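Two structures of alpha-glucosidase YIHQ from Escherichia coli compared at one contact. The protein hydrolyses sulfoquinovosyl diacylglycerides, and simple sulfoquinovosides such as sulfoquinovosyl glycerol, to release sulfoquinovose for use as a carbon and sulfur source. Structure 1 is PDB 5AED (chain A, 1.91 Å), residues 302-307 and 333-338; structure 2 is PDB 5OHT (chain B, 1.87 Å), residues 302-307 and 333-338. Both blocks share one frame: the second was fitted to the first on N, CA, C and O of the twelve residues, RMSD 0.23 Å. Numbering follows each deposited sequence.

Structure 1 (5AED); sequences VMWNWK and YINPYV.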
# COMPACT_ATOMS: atom_id res chain seq x y z
N VAL A 302 -11.31 5.05 19.41
CA VAL A 302 -10.63 3.99 20.09
C VAL A 302 -9.75 4.66 21.12
O VAL A 302 -9.20 5.74 20.89
CB VAL A 302 -9.84 3.10 19.08
CG1 VAL A 302 -8.73 2.30 19.76
CG2 VAL A 302 -10.81 2.16 18.34
N MET A 303 -9.61 4.00 22.27
CA MET A 303 -8.67 4.41 23.28
C MET A 303 -7.27 3.93 22.95
O MET A 303 -7.03 2.71 22.94
CB MET A 303 -9.08 3.84 24.66
CG MET A 303 -8.16 4.29 25.79
SD MET A 303 -8.04 6.08 26.01
CE MET A 303 -9.68 6.55 26.56
N TRP A 304 -6.34 4.88 22.79
CA TRP A 304 -4.98 4.59 22.30
C TRP A 304 -4.02 4.13 23.40
O TRP A 304 -2.97 4.77 23.66
CB TRP A 304 -4.37 5.76 21.47
CG TRP A 304 -5.07 6.03 20.15
CD1 TRP A 304 -6.26 5.51 19.73
CD2 TRP A 304 -4.63 6.89 19.11
NE1 TRP A 304 -6.59 6.00 18.50
CE2 TRP A 304 -5.61 6.87 18.10
CE3 TRP A 304 -3.50 7.70 18.94
CZ2 TRP A 304 -5.51 7.63 16.92
CZ3 TRP A 304 -3.40 8.46 17.76
CH2 TRP A 304 -4.41 8.43 16.78
N ASN A 305 -4.35 2.96 23.99
CA ASN A 305 -3.49 2.34 25.02
C ASN A 305 -3.63 0.84 24.89
O ASN A 305 -4.72 0.30 24.99
CB ASN A 305 -3.88 2.86 26.41
CG ASN A 305 -2.80 2.62 27.42
OD1 ASN A 305 -1.74 3.23 27.39
ND2 ASN A 305 -3.06 1.70 28.31
N TRP A 306 -2.54 0.18 24.54
CA TRP A 306 -2.64 -1.10 23.86
C TRP A 306 -2.62 -2.24 24.91
O TRP A 306 -1.62 -2.92 25.13
CB TRP A 306 -1.55 -1.22 22.79
CG TRP A 306 -1.40 0.10 22.02
CD1 TRP A 306 -0.28 0.86 21.93
CD2 TRP A 306 -2.43 0.80 21.31
NE1 TRP A 306 -0.54 2.00 21.18
CE2 TRP A 306 -1.85 1.98 20.80
CE3 TRP A 306 -3.76 0.51 21.01
CZ2 TRP A 306 -2.59 2.91 20.03
CZ3 TRP A 306 -4.50 1.44 20.28
CH2 TRP A 306 -3.90 2.61 19.78
N LYS A 307 -3.77 -2.38 25.56
CA LYS A 307 -3.98 -3.27 26.71
C LYS A 307 -5.46 -3.57 26.73
O LYS A 307 -6.28 -2.66 26.58
CB LYS A 307 -3.55 -2.57 28.02
CG LYS A 307 -2.86 -3.46 29.04
CD LYS A 307 -2.21 -2.62 30.16
CE LYS A 307 -0.84 -1.99 29.78
NZ LYS A 307 -0.54 -0.71 30.51
N TYR A 333 -6.05 -4.18 17.49
CA TYR A 333 -5.73 -2.87 16.89
C TYR A 333 -4.60 -2.26 17.69
O TYR A 333 -4.64 -2.24 18.90
CB TYR A 333 -6.93 -1.93 16.93
CG TYR A 333 -6.59 -0.56 16.33
CD1 TYR A 333 -5.97 0.41 17.09
CD2 TYR A 333 -6.85 -0.25 14.97
CE1 TYR A 333 -5.65 1.65 16.57
CE2 TYR A 333 -6.51 0.99 14.43
CZ TYR A 333 -5.89 1.93 15.22
OH TYR A 333 -5.52 3.16 14.73
N ILE A 334 -3.59 -1.77 17.01
CA ILE A 334 -2.50 -0.99 17.64
C ILE A 334 -1.98 0.05 16.61
O ILE A 334 -2.10 -0.13 15.40
CB ILE A 334 -1.35 -1.90 18.13
CG1 ILE A 334 -0.31 -1.11 18.90
CG2 ILE A 334 -0.66 -2.70 17.01
CD1 ILE A 334 0.65 -2.00 19.72
N ASN A 335 -1.40 1.12 17.10
CA ASN A 335 -0.75 2.09 16.23
C ASN A 335 0.46 2.61 17.04
O ASN A 335 0.60 2.25 18.22
CB ASN A 335 -1.75 3.14 15.70
CG ASN A 335 -2.13 4.18 16.72
OD1 ASN A 335 -1.29 4.71 17.43
ND2 ASN A 335 -3.40 4.57 16.70
N PRO A 336 1.37 3.34 16.40
CA PRO A 336 2.66 3.60 17.02
C PRO A 336 2.68 4.92 17.81
O PRO A 336 3.76 5.49 18.03
CB PRO A 336 3.57 3.68 15.82
CG PRO A 336 2.71 4.39 14.80
CD PRO A 336 1.27 4.01 15.10
N TYR A 337 1.50 5.42 18.18
CA TYR A 337 1.41 6.47 19.18
C TYR A 337 0.86 5.90 20.50
O TYR A 337 0.25 4.85 20.51
CB TYR A 337 0.47 7.57 18.72
CG TYR A 337 0.70 8.13 17.34
CD1 TYR A 337 1.61 9.20 17.12
CD2 TYR A 337 -0.06 7.68 16.26
CE1 TYR A 337 1.79 9.75 15.86
CE2 TYR A 337 0.10 8.24 14.99
CZ TYR A 337 1.02 9.27 14.78
OH TYR A 337 1.12 9.77 13.49
N VAL A 338 1.04 6.61 21.60
CA VAL A 338 0.46 6.22 22.92
C VAL A 338 -0.21 7.44 23.55
O VAL A 338 0.44 8.50 23.70
CB VAL A 338 1.50 5.62 23.87
CG1 VAL A 338 1.82 4.20 23.45
CG2 VAL A 338 2.77 6.46 23.93

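Structure 2 (5OHT); sequences VMWNWK and YINPYV. With 9VH ([(3~{S},4~{R},5~{R})-4,5-bis(oxidanyl)piperidin-3-yl]methanesulfonic acid), chain C.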
# COMPACT_ATOMS: atom_id res chain seq x y z
N VAL B 302 -10.95 4.75 19.00
CA VAL B 302 -10.34 3.80 19.90
C VAL B 302 -9.59 4.58 21.04
O VAL B 302 -9.12 5.71 20.84
CB VAL B 302 -9.34 2.93 19.15
CG1 VAL B 302 -8.66 1.96 20.08
CG2 VAL B 302 -10.04 2.21 17.98
N MET B 303 -9.50 3.95 22.22
CA MET B 303 -8.65 4.45 23.33
C MET B 303 -7.23 3.99 23.09
O MET B 303 -6.97 2.78 23.16
CB MET B 303 -9.13 3.93 24.73
CG MET B 303 -8.25 4.45 25.89
SD MET B 303 -7.94 6.26 25.88
CE MET B 303 -9.54 6.89 26.22
N TRP B 304 -6.31 4.91 22.80
CA TRP B 304 -4.95 4.52 22.37
C TRP B 304 -4.06 4.17 23.56
O TRP B 304 -3.08 4.89 23.86
CB TRP B 304 -4.29 5.62 21.51
CG TRP B 304 -5.01 5.94 20.16
CD1 TRP B 304 -6.19 5.40 19.68
CD2 TRP B 304 -4.55 6.86 19.16
NE1 TRP B 304 -6.46 5.92 18.43
CE2 TRP B 304 -5.49 6.84 18.10
CE3 TRP B 304 -3.43 7.71 19.06
CZ2 TRP B 304 -5.33 7.60 16.96
CZ3 TRP B 304 -3.28 8.51 17.91
CH2 TRP B 304 -4.24 8.45 16.88
N ASN B 305 -4.38 3.03 24.22
CA ASN B 305 -3.50 2.42 25.22
C ASN B 305 -3.58 0.92 25.03
O ASN B 305 -4.65 0.35 25.19
CB ASN B 305 -3.97 2.85 26.64
CG ASN B 305 -2.91 2.53 27.70
OD1 ASN B 305 -1.82 3.08 27.67
ND2 ASN B 305 -3.24 1.63 28.61
N TRP B 306 -2.49 0.28 24.62
CA TRP B 306 -2.53 -1.04 23.99
C TRP B 306 -2.52 -2.22 24.97
O TRP B 306 -1.58 -3.04 25.03
CB TRP B 306 -1.45 -1.17 22.87
CG TRP B 306 -1.37 0.12 22.07
CD1 TRP B 306 -0.30 0.95 21.96
CD2 TRP B 306 -2.43 0.75 21.35
NE1 TRP B 306 -0.60 2.04 21.19
CE2 TRP B 306 -1.91 1.96 20.81
CE3 TRP B 306 -3.76 0.42 21.10
CZ2 TRP B 306 -2.65 2.80 20.02
CZ3 TRP B 306 -4.50 1.28 20.32
CH2 TRP B 306 -3.93 2.44 19.75
N LYS B 307 -3.59 -2.25 25.76
CA LYS B 307 -3.83 -3.27 26.77
C LYS B 307 -5.32 -3.64 26.70
O LYS B 307 -6.17 -2.76 26.61
CB LYS B 307 -3.53 -2.70 28.16
CG LYS B 307 -2.06 -2.53 28.43
CD LYS B 307 -1.78 -1.64 29.63
CE LYS B 307 -0.27 -1.57 29.94
NZ LYS B 307 0.02 -0.29 30.63
N TYR B 333 -6.37 -4.10 17.29
CA TYR B 333 -5.98 -2.78 16.74
C TYR B 333 -4.77 -2.26 17.52
O TYR B 333 -4.81 -2.23 18.78
CB TYR B 333 -7.16 -1.77 16.82
CG TYR B 333 -6.83 -0.36 16.35
CD1 TYR B 333 -6.13 0.54 17.17
CD2 TYR B 333 -7.07 0.04 15.01
CE1 TYR B 333 -5.73 1.78 16.70
CE2 TYR B 333 -6.66 1.29 14.55
CZ TYR B 333 -5.96 2.15 15.40
OH TYR B 333 -5.58 3.38 14.97
N ILE B 334 -3.73 -1.78 16.82
CA ILE B 334 -2.64 -1.01 17.41
C ILE B 334 -2.10 0.09 16.42
O ILE B 334 -2.32 -0.03 15.16
CB ILE B 334 -1.53 -1.92 17.89
CG1 ILE B 334 -0.46 -1.17 18.73
CG2 ILE B 334 -0.85 -2.67 16.74
CD1 ILE B 334 0.42 -2.12 19.51
N ASN B 335 -1.52 1.15 16.95
CA ASN B 335 -0.75 2.15 16.20
C ASN B 335 0.50 2.51 16.99
O ASN B 335 0.63 2.08 18.17
CB ASN B 335 -1.63 3.33 15.70
CG ASN B 335 -1.97 4.35 16.78
OD1 ASN B 335 -1.10 4.77 17.53
ND2 ASN B 335 -3.26 4.75 16.84
N PRO B 336 1.48 3.23 16.37
CA PRO B 336 2.76 3.50 17.05
C PRO B 336 2.80 4.76 17.93
O PRO B 336 3.92 5.31 18.24
CB PRO B 336 3.74 3.59 15.88
CG PRO B 336 2.96 4.20 14.81
CD PRO B 336 1.51 3.76 15.00
N TYR B 337 1.62 5.27 18.30
CA TYR B 337 1.48 6.40 19.22
C TYR B 337 0.73 5.95 20.52
O TYR B 337 0.13 4.86 20.57
CB TYR B 337 0.72 7.57 18.53
CG TYR B 337 1.07 7.75 17.04
CD1 TYR B 337 2.42 7.87 16.63
CD2 TYR B 337 0.09 7.84 16.06
CE1 TYR B 337 2.78 8.02 15.28
CE2 TYR B 337 0.43 8.02 14.70
CZ TYR B 337 1.77 8.09 14.33
OH TYR B 337 2.14 8.28 12.99
N VAL B 338 0.79 6.79 21.55
CA VAL B 338 0.30 6.40 22.90
C VAL B 338 -0.41 7.61 23.53
O VAL B 338 0.22 8.66 23.72
CB VAL B 338 1.39 5.79 23.78
CG1 VAL B 338 1.71 4.35 23.34
CG2 VAL B 338 2.67 6.62 23.77
O1 9VH C . -10.52 6.47 15.32
S1 9VH C . -9.29 5.78 15.54
O2 9VH C . -8.93 5.30 16.82
O3 9VH C . -8.14 6.65 15.13
C1 9VH C . -9.21 4.35 14.47
C2 9VH C . -9.56 4.57 12.98
C3 9VH C . -8.57 5.48 12.27
N1 9VH C . -7.66 4.89 11.27
C4 9VH C . -8.35 4.12 10.24
C5 9VH C . -9.71 3.54 10.67
O4 9VH C . -9.98 2.33 9.99
C6 9VH C . -9.77 3.27 12.18
O5 9VH C . -11.07 2.75 12.48

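Structure 1 (5AED)
Trp-304 takes the amide of Asn-335 on one face: ND2 stands over the ring centre, its closest approach 3.5 Å, to CE2 of the indole, with amide and ring planes 82° apart. The same amide bonds within its own segment, ND2 reaching Tyr-333 OH at 3.2 Å and OD1 accepting from Tyr-337 N, an Asx turn. Asn-335 CG sits between its backbone N and carbonyl carbon (chi1 76°), which brings the amide across to the indole. At the far end of that indole, CZ3 lies 3.7 Å from Tyr-337 CD2. Trp-306 gives NE1 to Tyr-337 O at 3.0 Å, the oxygen near the ring plane, while Ile-334 CG1 makes a CH-pi contact over its five-membered ring. Farther out, Tyr-333 OH bonds to the nucleophile Asp-405 and Tyr-337 OH to the carbonyl of Tyr-409. The contact thus joins the loop after strand 299-302, with substrate-binding Val-302 and Trp-304, to the end of strand 329-334 and the start of strand 337-339 in the family 31 TIM-barrel domain.

Structure 2 (5OHT)
Trp-304 is met on one face by Asn-335, whose ND2 stands over the ring centre, closest to CE2 of the indole at 3.3 Å, with the planes at 81°. Within its own segment that amide donates from ND2 to Tyr-333 OH (3.3 Å) and accepts at OD1 from Tyr-337 N, forming an Asx turn. Asn-335 CG lies between its backbone N and carbonyl carbon (chi1 78°), bringing the amide to the indole. Trp-304 CZ3 approaches Tyr-337 CD2 at 3.9 Å. Trp-306 NE1 donates to Tyr-337 O at 3.0 Å, the oxygen near the ring plane, and Ile-334 CG1 makes a CH-pi contact over the five-membered ring. Two N-H groups grip sulfonate oxygen O2 of the inhibitor 9VH, consistent with sulfonate recognition: Trp-304 NE1, 3.0 Å from O2 at 175° and in the indole plane, and Val-302 N, also 3.0 Å from O2. Farther out, Tyr-333 OH bonds to the nucleophile Asp-405, Tyr-337 OH weakly to Gly-407 N, and the inhibitor also to Gln-288, Arg-301, Asp-405 and His-537.

How the two compare
The sharpest difference is the inhibitor 9VH, modelled in structure 2 alone, where it touches Val-302(B), Trp-304(B) and Tyr-333(B). Its sulfonate oxygen O2 accepts from Trp-304(B) NE1 and Val-302(B) N, both at 3.0 Å, so two N-H groups of the protein meet one oxygen of a group that is probably anionic; at that place in structure 1 no ligand or ion is modelled. The indoles of Trp-304(A) and Trp-304(B) keep their place within the error, as do Tyr-333(A) and Asn-335(A) with their counterparts, and the compared CA atoms coincide. The geometry is therefore consistent with a wall already set for the sulfonate. The Asn-335(A) ND2 to Tyr-333(A) OH bond of 3.2 Å has its equal in Asn-335(B) ND2 to Tyr-333(B) OH at 3.3 Å, consistent with an amide held over the indole in both. Trp-306(A) NE1 likewise donates to Tyr-337(A) O and Trp-306(B) NE1 to Tyr-337(B) O, 3.0 Å in each. The protein's own change lies at the six-membered end of the Trp-304(A) and Trp-304(B) indoles, away from NE1. There Tyr-337(A) CD2 lies 3.7 Å from Trp-304(A) CZ3 and Tyr-337(B) CD2 3.9 Å from Trp-304(B) CZ3, yet the ring of Tyr-337(B) is twisted by about 35° about its last bond relative to Tyr-337(A). The places of Tyr-337(A) CD1, CE1, CZ and OH are left, and the two OH atoms stand 1.9 Å apart after superposition.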